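Local coordinates for protein serpin-ZX (Arabidopsis thaliana, PDB 3LE2) that inhibits target proteases such as metacaspase-9 through cleavage of its reactive centre loop and covalent binding, and helps control programmed cell death, at residues S10-V15 and F62-S67; K209-V214 and Q271-E276; E154-G159 and I168-L173; I102-S107 and Q126-S131. All coordinates share one frame; numbering follows the deposited sequence.

Interaction 1 (S10-V15 and F62-S67); sequences SLQNQV and FLKFSS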
loop_
_atom_site.group_PDB
_atom_site.type_symbol
_atom_site.label_atom_id
_atom_site.label_comp_id
_atom_site.label_asym_id
_atom_site.label_seq_id
_atom_site.Cartn_x
_atom_site.Cartn_y
_atom_site.Cartn_z
ATOM N N SER A 10 -7.072 -5.023 -12.182
ATOM C CA SER A 10 -8.240 -5.473 -11.439
ATOM C C SER A 10 -7.974 -6.823 -10.765
ATOM O O SER A 10 -8.327 -7.024 -9.604
ATOM C CB SER A 10 -9.473 -5.543 -12.344
ATOM O OG SER A 10 -10.657 -5.725 -11.581
ATOM N N LEU A 11 -7.349 -7.749 -11.484
ATOM C CA LEU A 11 -6.951 -9.012 -10.866
ATOM C C LEU A 11 -5.924 -8.811 -9.740
ATOM O O LEU A 11 -6.070 -9.386 -8.665
ATOM C CB LEU A 11 -6.417 -9.982 -11.920
ATOM C CG LEU A 11 -7.448 -10.376 -12.985
ATOM C CD1 LEU A 11 -6.789 -11.114 -14.127
ATOM C CD2 LEU A 11 -8.562 -11.214 -12.380
ATOM N N GLN A 12 -4.902 -7.985 -9.985
ATOM C CA GLN A 12 -3.877 -7.707 -8.975
ATOM C C GLN A 12 -4.467 -7.188 -7.679
ATOM O O GLN A 12 -4.069 -7.615 -6.598
ATOM C CB GLN A 12 -2.857 -6.687 -9.473
ATOM C CG GLN A 12 -1.838 -7.208 -10.442
ATOM C CD GLN A 12 -0.584 -6.344 -10.461
ATOM O OE1 GLN A 12 0.469 -6.760 -10.959
ATOM N NE2 GLN A 12 -0.690 -5.140 -9.901
ATOM N N ASN A 13 -5.399 -6.250 -7.788
ATOM C CA ASN A 13 -5.946 -5.617 -6.597
ATOM C C ASN A 13 -6.699 -6.607 -5.725
ATOM O O ASN A 13 -6.721 -6.467 -4.503
ATOM C CB ASN A 13 -6.837 -4.428 -6.965
ATOM C CG ASN A 13 -6.060 -3.287 -7.605
ATOM O OD1 ASN A 13 -4.838 -3.195 -7.474
ATOM N ND2 ASN A 13 -6.766 -2.413 -8.305
ATOM N N GLN A 14 -7.325 -7.605 -6.354
ATOM C CA GLN A 14 -8.025 -8.651 -5.605
ATOM C C GLN A 14 -7.033 -9.513 -4.835
ATOM O O GLN A 14 -7.212 -9.792 -3.652
ATOM C CB GLN A 14 -8.871 -9.541 -6.525
ATOM C CG GLN A 14 -9.289 -10.854 -5.859
ATOM C CD GLN A 14 -10.248 -11.695 -6.695
ATOM O OE1 GLN A 14 -10.345 -11.531 -7.912
ATOM N NE2 GLN A 14 -10.957 -12.606 -6.038
ATOM N N VAL A 15 -5.996 -9.961 -5.530
ATOM C CA VAL A 15 -4.922 -10.719 -4.898
ATOM C C VAL A 15 -4.306 -9.890 -3.768
ATOM O O VAL A 15 -3.975 -10.412 -2.696
ATOM C CB VAL A 15 -3.827 -11.039 -5.938
ATOM C CG1 VAL A 15 -2.579 -11.574 -5.272
ATOM C CG2 VAL A 15 -4.368 -12.020 -7.006
ATOM N N PHE A 62 1.262 -14.912 -10.528
ATOM C CA PHE A 62 0.865 -14.225 -9.308
ATOM C C PHE A 62 0.550 -12.764 -9.605
ATOM O O PHE A 62 -0.323 -12.158 -8.983
ATOM C CB PHE A 62 1.967 -14.322 -8.254
ATOM C CG PHE A 62 1.617 -13.664 -6.948
ATOM C CD1 PHE A 62 0.977 -14.378 -5.943
ATOM C CD2 PHE A 62 1.931 -12.329 -6.720
ATOM C CE1 PHE A 62 0.653 -13.771 -4.727
ATOM C CE2 PHE A 62 1.615 -11.714 -5.509
ATOM C CZ PHE A 62 0.972 -12.438 -4.513
ATOM N N LEU A 63 1.264 -12.211 -10.577
ATOM C CA LEU A 63 1.215 -10.785 -10.844
ATOM C C LEU A 63 0.273 -10.429 -11.981
ATOM O O LEU A 63 0.053 -9.246 -12.253
ATOM C CB LEU A 63 2.629 -10.273 -11.143
ATOM C CG LEU A 63 3.568 -10.207 -9.938
ATOM C CD1 LEU A 63 4.983 -9.821 -10.378
ATOM C CD2 LEU A 63 3.006 -9.237 -8.888
ATOM N N LYS A 64 -0.251 -11.459 -12.657
ATOM C CA LYS A 64 -1.311 -11.330 -13.679
ATOM C C LYS A 64 -0.836 -10.697 -14.979
ATOM O O LYS A 64 -1.568 -9.940 -15.614
ATOM C CB LYS A 64 -2.527 -10.555 -13.145
ATOM C CG LYS A 64 -3.017 -11.003 -11.762
ATOM C CD LYS A 64 -3.381 -12.489 -11.733
ATOM C CE LYS A 64 -3.760 -12.914 -10.315
ATOM N NZ LYS A 64 -3.977 -14.374 -10.158
ATOM N N PHE A 65 0.398 -10.995 -15.359
ATOM C CA PHE A 65 0.946 -10.528 -16.624
ATOM C C PHE A 65 1.636 -11.715 -17.246
ATOM O O PHE A 65 2.113 -12.596 -16.532
ATOM C CB PHE A 65 1.954 -9.391 -16.410
ATOM C CG PHE A 65 1.322 -8.060 -16.095
ATOM C CD1 PHE A 65 1.021 -7.157 -17.111
ATOM C CD2 PHE A 65 1.030 -7.708 -14.791
ATOM C CE1 PHE A 65 0.441 -5.921 -16.827
ATOM C CE2 PHE A 65 0.454 -6.473 -14.505
ATOM C CZ PHE A 65 0.157 -5.583 -15.522
ATOM N N SER A 66 1.698 -11.734 -18.573
ATOM C CA SER A 66 2.179 -12.906 -19.302
ATOM C C SER A 66 3.698 -13.010 -19.432
ATOM O O SER A 66 4.233 -14.115 -19.501
ATOM C CB SER A 66 1.526 -12.984 -20.684
ATOM O OG SER A 66 0.197 -13.465 -20.583
ATOM N N SER A 67 4.391 -11.874 -19.472
ATOM C CA SER A 67 5.847 -11.893 -19.632
ATOM C C SER A 67 6.570 -10.886 -18.745
ATOM O O SER A 67 5.973 -9.921 -18.251
ATOM C CB SER A 67 6.243 -11.647 -21.092
ATOM O OG SER A 67 6.067 -10.285 -21.454
#

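Interaction 2 (K209-V214 and Q271-E276); sequences KKKQYV and QVKVRE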
loop_
_atom_site.group_PDB
_atom_site.type_symbol
_atom_site.label_atom_id
_atom_site.label_comp_id
_atom_site.label_asym_id
_atom_site.label_seq_id
_atom_site.Cartn_x
_atom_site.Cartn_y
_atom_site.Cartn_z
ATOM N N LYS A 209 -20.208 18.656 8.464
ATOM C CA LYS A 209 -21.615 18.726 8.102
ATOM C C LYS A 209 -21.750 18.866 6.601
ATOM O O LYS A 209 -22.853 18.863 6.077
ATOM C CB LYS A 209 -22.338 19.861 8.838
ATOM C CG LYS A 209 -22.983 19.427 10.157
ATOM C CD LYS A 209 -23.759 20.566 10.815
ATOM C CE LYS A 209 -24.683 20.047 11.916
ATOM N NZ LYS A 209 -23.981 19.164 12.901
ATOM N N LYS A 210 -20.612 18.976 5.917
ATOM C CA LYS A 210 -20.595 18.966 4.464
ATOM C C LYS A 210 -21.053 17.613 3.925
ATOM O O LYS A 210 -21.100 16.621 4.647
ATOM C CB LYS A 210 -19.200 19.289 3.936
ATOM C CG LYS A 210 -18.689 20.661 4.333
ATOM C CD LYS A 210 -17.672 21.179 3.327
ATOM C CE LYS A 210 -17.006 22.457 3.805
ATOM N NZ LYS A 210 -15.962 22.193 4.848
ATOM N N LYS A 211 -21.385 17.568 2.644
ATOM C CA LYS A 211 -21.807 16.317 2.044
ATOM C C LYS A 211 -20.587 15.428 1.813
ATOM O O LYS A 211 -19.488 15.925 1.580
ATOM C CB LYS A 211 -22.557 16.601 0.747
ATOM C CG LYS A 211 -23.793 17.489 0.941
ATOM C CD LYS A 211 -24.572 17.694 -0.368
ATOM C CE LYS A 211 -25.663 18.773 -0.239
ATOM N NZ LYS A 211 -26.827 18.377 0.617
ATOM N N GLN A 212 -20.766 14.115 1.893
ATOM C CA GLN A 212 -19.642 13.197 1.694
ATOM C C GLN A 212 -19.918 12.123 0.621
ATOM O O GLN A 212 -21.066 11.760 0.377
ATOM C CB GLN A 212 -19.256 12.527 3.021
ATOM C CG GLN A 212 -19.074 13.486 4.228
ATOM C CD GLN A 212 -17.879 14.404 4.089
ATOM O OE1 GLN A 212 -16.867 14.039 3.492
ATOM N NE2 GLN A 212 -17.992 15.611 4.632
ATOM N N TYR A 213 -18.858 11.625 -0.015
ATOM C CA TYR A 213 -18.945 10.439 -0.872
ATOM C C TYR A 213 -19.147 9.177 -0.025
ATOM O O TYR A 213 -18.177 8.511 0.361
ATOM C CB TYR A 213 -17.670 10.274 -1.720
ATOM C CG TYR A 213 -17.418 11.389 -2.720
ATOM C CD1 TYR A 213 -18.160 11.472 -3.899
ATOM C CD2 TYR A 213 -16.424 12.350 -2.492
ATOM C CE1 TYR A 213 -17.936 12.486 -4.818
ATOM C CE2 TYR A 213 -16.192 13.358 -3.394
ATOM C CZ TYR A 213 -16.959 13.423 -4.564
ATOM O OH TYR A 213 -16.739 14.418 -5.483
ATOM N N VAL A 214 -20.398 8.852 0.278
ATOM C CA VAL A 214 -20.690 7.638 1.032
ATOM C C VAL A 214 -21.750 6.775 0.331
ATOM O O VAL A 214 -22.779 7.289 -0.112
ATOM C CB VAL A 214 -21.167 7.969 2.457
ATOM C CG1 VAL A 214 -21.381 6.692 3.265
ATOM C CG2 VAL A 214 -20.170 8.880 3.153
ATOM N N GLN A 271 -21.650 12.739 -3.675
ATOM C CA GLN A 271 -21.656 13.335 -2.346
ATOM C C GLN A 271 -23.079 13.403 -1.856
ATOM O O GLN A 271 -23.942 13.965 -2.525
ATOM C CB GLN A 271 -21.058 14.735 -2.374
ATOM C CG GLN A 271 -19.575 14.730 -2.656
ATOM C CD GLN A 271 -18.991 16.123 -2.726
ATOM O OE1 GLN A 271 -19.339 16.902 -3.602
ATOM N NE2 GLN A 271 -18.079 16.431 -1.815
ATOM N N VAL A 272 -23.325 12.818 -0.692
ATOM C CA VAL A 272 -24.660 12.790 -0.129
ATOM C C VAL A 272 -24.696 13.451 1.237
ATOM O O VAL A 272 -23.664 13.724 1.847
ATOM C CB VAL A 272 -25.242 11.349 -0.057
ATOM C CG1 VAL A 272 -25.185 10.685 -1.431
ATOM C CG2 VAL A 272 -24.506 10.504 0.979
ATOM N N LYS A 273 -25.907 13.724 1.700
ATOM C CA LYS A 273 -26.120 14.370 2.981
ATOM C C LYS A 273 -25.796 13.379 4.088
ATOM O O LYS A 273 -26.269 12.236 4.068
ATOM C CB LYS A 273 -27.580 14.831 3.089
ATOM C CG LYS A 273 -27.876 15.811 4.222
ATOM C CD LYS A 273 -29.341 16.260 4.182
ATOM C CE LYS A 273 -29.541 17.621 4.848
ATOM N NZ LYS A 273 -28.824 18.723 4.132
ATOM N N VAL A 274 -24.990 13.812 5.053
ATOM C CA VAL A 274 -24.693 12.985 6.218
ATOM C C VAL A 274 -25.398 13.564 7.436
ATOM O O VAL A 274 -25.489 14.781 7.582
ATOM C CB VAL A 274 -23.176 12.929 6.511
ATOM C CG1 VAL A 274 -22.424 12.305 5.346
ATOM C CG2 VAL A 274 -22.639 14.329 6.814
ATOM N N ARG A 275 -25.915 12.705 8.302
ATOM C CA ARG A 275 -26.421 13.189 9.576
ATOM C C ARG A 275 -25.305 13.101 10.625
ATOM O O ARG A 275 -24.710 14.108 11.008
ATOM C CB ARG A 275 -27.668 12.420 10.012
ATOM C CG ARG A 275 -27.978 12.618 11.481
ATOM C CD ARG A 275 -29.381 12.207 11.833
ATOM N NE ARG A 275 -29.626 10.790 11.615
ATOM C CZ ARG A 275 -29.491 9.853 12.544
ATOM N NH1 ARG A 275 -29.089 10.175 13.768
ATOM N NH2 ARG A 275 -29.755 8.587 12.242
ATOM N N GLU A 276 -25.012 11.892 11.076
ATOM C CA GLU A 276 -23.853 11.676 11.929
ATOM C C GLU A 276 -22.652 11.234 11.106
ATOM O O GLU A 276 -22.739 10.280 10.330
ATOM C CB GLU A 276 -24.163 10.644 13.003
ATOM C CG GLU A 276 -24.528 11.259 14.325
ATOM C CD GLU A 276 -24.009 10.432 15.475
ATOM O OE1 GLU A 276 -22.896 10.728 15.972
ATOM O OE2 GLU A 276 -24.706 9.471 15.868
HETATM O O HOH W 1 -24.203 16.845 4.784
HETATM O O HOH W 2 -25.961 19.746 3.426
#

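Interaction 3 (E154-G159 and I168-L173); sequences EVLPEG and IFANAL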
loop_
_atom_site.group_PDB
_atom_site.type_symbol
_atom_site.label_atom_id
_atom_site.label_comp_id
_atom_site.label_asym_id
_atom_site.label_seq_id
_atom_site.Cartn_x
_atom_site.Cartn_y
_atom_site.Cartn_z
ATOM N N GLU A 154 13.716 3.497 9.198
ATOM C CA GLU A 154 14.173 2.181 9.633
ATOM C C GLU A 154 13.464 1.004 8.949
ATOM O O GLU A 154 12.709 0.270 9.590
ATOM C CB GLU A 154 14.010 2.063 11.147
ATOM C CG GLU A 154 14.367 0.699 11.709
ATOM C CD GLU A 154 14.699 0.756 13.186
ATOM O OE1 GLU A 154 15.317 1.755 13.616
ATOM O OE2 GLU A 154 14.348 -0.198 13.915
ATOM N N VAL A 155 13.729 0.810 7.661
ATOM C CA VAL A 155 13.142 -0.314 6.932
ATOM C C VAL A 155 13.526 -1.691 7.490
ATOM O O VAL A 155 12.665 -2.547 7.631
ATOM C CB VAL A 155 13.446 -0.248 5.421
ATOM C CG1 VAL A 155 12.515 -1.198 4.656
ATOM C CG2 VAL A 155 13.257 1.171 4.925
ATOM N N LEU A 156 14.800 -1.912 7.817
ATOM C CA LEU A 156 15.211 -3.191 8.414
ATOM C C LEU A 156 15.253 -3.103 9.942
ATOM O O LEU A 156 15.905 -2.218 10.480
ATOM C CB LEU A 156 16.568 -3.652 7.879
ATOM C CG LEU A 156 16.653 -4.399 6.541
ATOM C CD1 LEU A 156 16.079 -3.579 5.403
ATOM C CD2 LEU A 156 18.083 -4.748 6.256
ATOM N N PRO A 157 14.533 -4.004 10.643
ATOM C CA PRO A 157 14.572 -4.023 12.108
ATOM C C PRO A 157 15.896 -4.583 12.604
ATOM O O PRO A 157 16.553 -5.336 11.881
ATOM C CB PRO A 157 13.452 -5.009 12.482
ATOM C CG PRO A 157 12.604 -5.131 11.283
ATOM C CD PRO A 157 13.524 -4.944 10.116
ATOM N N GLU A 158 16.277 -4.229 13.826
ATOM C CA GLU A 158 17.472 -4.792 14.415
ATOM C C GLU A 158 17.434 -6.318 14.305
ATOM O O GLU A 158 16.384 -6.936 14.478
ATOM C CB GLU A 158 17.632 -4.330 15.870
ATOM C CG GLU A 158 17.942 -2.837 15.992
ATOM C CD GLU A 158 18.366 -2.429 17.406
ATOM O OE1 GLU A 158 17.487 -1.991 18.184
ATOM O OE2 GLU A 158 19.572 -2.546 17.738
ATOM N N GLY A 159 18.581 -6.910 13.975
ATOM C CA GLY A 159 18.718 -8.352 13.920
ATOM C C GLY A 159 18.003 -9.016 12.758
ATOM O O GLY A 159 17.832 -10.231 12.752
ATOM N N ILE A 168 18.542 -9.710 -0.287
ATOM C CA ILE A 168 17.417 -8.986 0.289
ATOM C C ILE A 168 16.924 -7.849 -0.602
ATOM O O ILE A 168 17.669 -7.304 -1.426
ATOM C CB ILE A 168 17.764 -8.392 1.671
ATOM C CG1 ILE A 168 18.822 -7.291 1.522
ATOM C CG2 ILE A 168 18.200 -9.494 2.629
ATOM C CD1 ILE A 168 19.100 -6.514 2.793
ATOM N N PHE A 169 15.659 -7.496 -0.426
ATOM C CA PHE A 169 15.115 -6.321 -1.062
ATOM C C PHE A 169 14.609 -5.392 0.030
ATOM O O PHE A 169 14.038 -5.839 1.021
ATOM C CB PHE A 169 14.008 -6.714 -2.028
ATOM C CG PHE A 169 14.512 -7.475 -3.212
ATOM C CD1 PHE A 169 14.952 -6.805 -4.348
ATOM C CD2 PHE A 169 14.588 -8.857 -3.179
ATOM C CE1 PHE A 169 15.435 -7.509 -5.433
ATOM C CE2 PHE A 169 15.069 -9.558 -4.259
ATOM C CZ PHE A 169 15.493 -8.887 -5.387
ATOM N N ALA A 170 14.854 -4.104 -0.123
ATOM C CA ALA A 170 14.354 -3.161 0.852
ATOM C C ALA A 170 13.532 -2.153 0.098
ATOM O O ALA A 170 14.006 -1.555 -0.868
ATOM C CB ALA A 170 15.496 -2.484 1.612
ATOM N N ASN A 171 12.289 -1.986 0.530
ATOM C CA ASN A 171 11.359 -1.134 -0.180
ATOM C C ASN A 171 10.529 -0.305 0.791
ATOM O O ASN A 171 10.094 -0.794 1.835
ATOM C CB ASN A 171 10.466 -1.978 -1.096
ATOM C CG ASN A 171 9.515 -1.133 -1.914
ATOM O OD1 ASN A 171 8.652 -0.452 -1.362
ATOM N ND2 ASN A 171 9.668 -1.166 -3.238
ATOM N N ALA A 172 10.321 0.961 0.454
ATOM C CA ALA A 172 9.524 1.832 1.307
ATOM C C ALA A 172 8.716 2.796 0.453
ATOM O O ALA A 172 9.151 3.206 -0.616
ATOM C CB ALA A 172 10.422 2.592 2.281
ATOM N N LEU A 173 7.528 3.145 0.919
ATOM C CA LEU A 173 6.727 4.144 0.233
ATOM C C LEU A 173 6.197 5.122 1.265
ATOM O O LEU A 173 5.466 4.735 2.182
ATOM C CB LEU A 173 5.568 3.505 -0.562
ATOM C CG LEU A 173 4.695 4.464 -1.393
ATOM C CD1 LEU A 173 5.507 5.147 -2.490
ATOM C CD2 LEU A 173 3.451 3.798 -2.007
#

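Interaction 4 (I102-S107 and Q126-S131); sequences IDKSLS and QADFQS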
loop_
_atom_site.group_PDB
_atom_site.type_symbol
_atom_site.label_atom_id
_atom_site.label_comp_id
_atom_site.label_asym_id
_atom_site.label_seq_id
_atom_site.Cartn_x
_atom_site.Cartn_y
_atom_site.Cartn_z
ATOM N N ILE A 102 23.014 -7.930 -2.177
ATOM C CA ILE A 102 23.370 -9.337 -2.235
ATOM C C ILE A 102 24.679 -9.562 -1.486
ATOM O O ILE A 102 25.538 -8.675 -1.451
ATOM C CB ILE A 102 23.497 -9.783 -3.711
ATOM C CG1 ILE A 102 23.270 -11.281 -3.841
ATOM C CG2 ILE A 102 24.839 -9.339 -4.309
ATOM C CD1 ILE A 102 22.929 -11.689 -5.234
ATOM N N ASP A 103 24.849 -10.726 -0.868
ATOM C CA ASP A 103 26.130 -10.977 -0.222
ATOM C C ASP A 103 27.259 -10.848 -1.234
ATOM O O ASP A 103 27.169 -11.386 -2.342
ATOM C CB ASP A 103 26.209 -12.341 0.446
ATOM C CG ASP A 103 27.468 -12.479 1.275
ATOM O OD1 ASP A 103 27.681 -11.601 2.134
ATOM O OD2 ASP A 103 28.257 -13.424 1.050
ATOM N N LYS A 104 28.326 -10.150 -0.839
ATOM C CA LYS A 104 29.410 -9.810 -1.757
ATOM C C LYS A 104 30.159 -11.032 -2.304
ATOM O O LYS A 104 30.992 -10.901 -3.196
ATOM C CB LYS A 104 30.387 -8.834 -1.104
ATOM C CG LYS A 104 31.380 -9.490 -0.172
ATOM C CD LYS A 104 32.395 -8.474 0.344
ATOM C CE LYS A 104 33.421 -9.136 1.252
ATOM N NZ LYS A 104 34.398 -8.150 1.786
ATOM N N SER A 105 29.864 -12.214 -1.769
ATOM C CA SER A 105 30.345 -13.450 -2.371
ATOM C C SER A 105 29.668 -13.654 -3.734
ATOM O O SER A 105 29.976 -14.592 -4.472
ATOM C CB SER A 105 30.075 -14.648 -1.455
ATOM O OG SER A 105 28.690 -14.942 -1.360
ATOM N N LEU A 106 28.738 -12.763 -4.057
ATOM C CA LEU A 106 28.038 -12.818 -5.324
ATOM C C LEU A 106 28.127 -11.467 -6.006
ATOM O O LEU A 106 28.674 -10.508 -5.456
ATOM C CB LEU A 106 26.576 -13.203 -5.110
ATOM C CG LEU A 106 26.362 -14.513 -4.348
ATOM C CD1 LEU A 106 24.978 -14.594 -3.733
ATOM C CD2 LEU A 106 26.614 -15.686 -5.261
ATOM N N SER A 107 27.595 -11.409 -7.221
ATOM C CA SER A 107 27.559 -10.187 -8.003
ATOM C C SER A 107 26.441 -10.310 -9.032
ATOM O O SER A 107 26.214 -11.386 -9.580
ATOM C CB SER A 107 28.914 -9.938 -8.673
ATOM O OG SER A 107 29.535 -11.158 -9.031
ATOM N N GLN A 126 26.276 -4.825 -3.417
ATOM C CA GLN A 126 26.772 -5.949 -2.642
ATOM C C GLN A 126 26.990 -5.513 -1.204
ATOM O O GLN A 126 27.195 -4.336 -0.925
ATOM C CB GLN A 126 28.088 -6.455 -3.204
ATOM C CG GLN A 126 27.985 -7.054 -4.574
ATOM C CD GLN A 126 29.341 -7.231 -5.190
ATOM O OE1 GLN A 126 30.038 -8.207 -4.909
ATOM N NE2 GLN A 126 29.746 -6.269 -6.019
ATOM N N ALA A 127 26.951 -6.470 -0.293
ATOM C CA ALA A 127 27.149 -6.173 1.110
ATOM C C ALA A 127 27.861 -7.343 1.759
ATOM O O ALA A 127 27.840 -8.460 1.243
ATOM C CB ALA A 127 25.817 -5.917 1.783
ATOM N N ASP A 128 28.498 -7.076 2.889
ATOM C CA ASP A 128 29.227 -8.097 3.610
ATOM C C ASP A 128 28.331 -8.702 4.680
ATOM O O ASP A 128 28.610 -8.562 5.868
ATOM C CB ASP A 128 30.455 -7.468 4.266
ATOM C CG ASP A 128 31.449 -8.501 4.774
ATOM O OD1 ASP A 128 31.140 -9.714 4.715
ATOM O OD2 ASP A 128 32.546 -8.087 5.227
ATOM N N PHE A 129 27.248 -9.359 4.272
ATOM C CA PHE A 129 26.373 -10.008 5.249
ATOM C C PHE A 129 27.159 -11.028 6.071
ATOM O O PHE A 129 26.937 -11.192 7.272
ATOM C CB PHE A 129 25.178 -10.703 4.570
ATOM C CG PHE A 129 24.177 -9.755 3.942
ATOM C CD1 PHE A 129 24.032 -9.691 2.562
ATOM C CD2 PHE A 129 23.366 -8.951 4.734
ATOM C CE1 PHE A 129 23.098 -8.822 1.981
ATOM C CE2 PHE A 129 22.441 -8.090 4.175
ATOM C CZ PHE A 129 22.299 -8.022 2.794
ATOM N N GLN A 130 28.083 -11.714 5.415
ATOM C CA GLN A 130 28.821 -12.811 6.040
ATOM C C GLN A 130 29.520 -12.417 7.351
ATOM O O GLN A 130 29.455 -13.150 8.338
ATOM C CB GLN A 130 29.829 -13.387 5.041
ATOM C CG GLN A 130 30.277 -14.791 5.355
ATOM C CD GLN A 130 30.291 -15.673 4.127
ATOM O OE1 GLN A 130 29.882 -15.257 3.037
ATOM N NE2 GLN A 130 30.760 -16.906 4.294
ATOM N N SER A 131 30.170 -11.256 7.358
ATOM C CA SER A 131 30.917 -10.806 8.530
ATOM C C SER A 131 30.412 -9.499 9.153
ATOM O O SER A 131 30.750 -9.192 10.293
ATOM C CB SER A 131 32.408 -10.664 8.188
ATOM O OG SER A 131 32.983 -11.922 7.857
#

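Interaction 1 (S10-V15 and F62-S67)
Val15 lies over one face of the Phe62 ring, its CG1 4.2 Å from the ring centroid and 28° off the normal, a CH-pi contact, while Leu63 CD2 sits at the edge of the same ring, in its plane. The amide end of Gln12 comes up to the edge of the Phe65 ring near CE2, with the amide and ring planes 80° apart. Gln12 CG reaches Leu63 O at 3.3 Å, where the backbone of helix 54-63 runs out. Phe65 also meets the ring of Phe74, from helix 68-83.

Lys64 is the first residue past the helix and has positive phi. Its CG rests on Leu11 CB at 3.6 Å. The chain then bends at chi2 (-57°), which swings CD along helix 5-25, and farther out CE meets Val15 CG2 tip to tip at 3.5 Å, tighter than usual for two carbons. A lysine suits this border because its methylenes cover apolar neighbours while NZ turns back to the helix end, in a weak bond to Ser61 O. Beta-branched Val15 serves two partners at once, one methyl on the ring and the other on the lysine. This is side-chain packing of the first helix of the serpin fold against the C-terminal end of helix 54-63, within the helical part of the protein.

Interaction 2 (K209-V214 and Q271-E276)
Strands 212-214 and 271-274 pair antiparallel through Gln212 and Val272 but cross steeply, the axes of the short segments 98° apart, at a corner of the serpin beta structure beside strand 361-365 and close to the reactive bond. Gln212 N gives to Val272 O at 2.9 Å, and Val272 N returns a bond of 2.7 Å to Gln212 O, approaching from above the carbonyl plane. Beyond this pair, Tyr213 is the centre of an inverse gamma turn.

Gln271 lies across the Tyr213 ring. Its CG stands 3.5 Å from the ring centroid, 12° off the normal, a CH-pi contact, and its amide plane is turned only 16° from that of the ring. Glutamine suits this exposed spot: its methylenes cover the aromatic face while the polar amide stays at the surface. On the side of Gln212 and Val272 the contacts are mostly apolar. Gln212 CG packs on Val274 CG1 at 3.7 Å, a contact between two buried residues, while Val272 touches Ile362 and Val214 touches Phe364 of strand 361-365.

At the outer margin two lysines come together, Lys211 NZ and Lys273 NZ 4.1 Å apart. The repulsion expected of like charges is probably eased by Glu359, which forms a salt bridge with Lys211. One water accepts a hydrogen bond from Val274 N and donates one to Lys209 O, and a second accepts from Lys211 NZ at 3.2 Å and, weakly, from Lys273 NZ.

Interaction 3 (E154-G159 and I168-L173)
The linker that follows helix 129-147 in the serpin fold passes over one face of the large central sheet, and here Val155 and Leu156 press it onto strand 167-176. In serpins generally this strand borders the place where the cleaved reactive centre loop enters the sheet. The segment 168-173 is regular strand, so its side chains alternate: Ile168, Ala170 and Ala172 face the linker, whereas Phe169 and Asn171 turn to helix 37-49 on the far face.

The two alanines keep this side of the strand low, and the branched residues of the linker come down upon it. Val155 sets its two methyls on successive residues of the strand. Its CG1, anti to the backbone N (chi1 -165°), rests on the carbonyl oxygen Asn171 O at 3.7 Å, and its CG2 meets Ala172 CB at 4.1 Å. Leu156 spreads its two methyls in the same way, CD1 on Ala170 CB at 4.0 Å and CD2 crossing toward the end of Ile168. All of these side chains are buried, and side chain meets side chain only through apolar atoms.

Nearby polar groups bond to partners outside the two segments: Leu156 N to Asn141 OD1 of the preceding helix, and Asn171 ND2 to Asn98 OD1 in the neighbouring strand. Val155 also touches Ala144 and Leu156 touches Val140, so the linker's side chains meet both strand and helix. In the Ile168 conformer described, one of two, CD1 stands 4.0 Å from Leu156 CD2.

Interaction 4 (I102-S107 and Q126-S131)
Asp103 starts with its CB 4.0 Å from Phe129 CD1, at the edge of the ring, and its CG lies anti to the backbone N (chi1 -172°), directed to the first turn of helix 129-147. There OD1 takes a weak bond of 3.3 Å from Gln130 N. The other oxygen, OD2, turns back to its own chain and accepts from Ser105 OG at 2.9 Å on its anti side; Lys166 adds a weak, long ion pair. A short carboxylate suits this spot, for one oxygen meets a helix start, whose NH groups would favour negative charge, while the other serves the turn from Asp103 to Leu106.

Next to it the backbones pair in parallel. Ala127 N gives to Ile102 O at 2.9 Å, and Lys104 N to Ala127 O at 2.7 Å. The Phe129 ring sets its edge to Ile102 C and Asp103 N and has Ala127 CB over one face, toward the rim. The extended chain of Lys104 runs alongside Asp128, both pointing the same way, and NZ makes a long salt bridge of 3.9 Å to OD2. The other oxygen of Asp128, the N-cap, accepts from Ser131 N from above the carboxylate plane.

Parallel neighbours of this kind need a crossover, made here by helix 110-119. The contact closes the beta-alpha-beta crossover of strands 93-103 and 123-127 at the edge of the large serpin sheet, where helix 129-147 begins.

Overall arrangement
Interaction 3 is fully buried, its touching side chains all apolar, with one backbone oxygen among the contacts; the others are partly buried and combine apolar packing with polar or charged groups. Interactions 3 and 4 lie on the same side of the chain's centre and share elements: helix 129-147 starts in interaction 4, its linker supplies interaction 3, and Phe129 CZ packs on Ile168 CD1 at 3.5 Å. Strands 93-103 and 167-176 are neighbours there. Interaction 1 packs the middle of one helix on the end of another, mainly by side chains, whereas interactions 2 and 4 rest on backbone pairing, antiparallel and parallel respectively. Interaction 2, about 56 Å centre to centre from interaction 4, is the one near the reactive bond, and is rich in lysine.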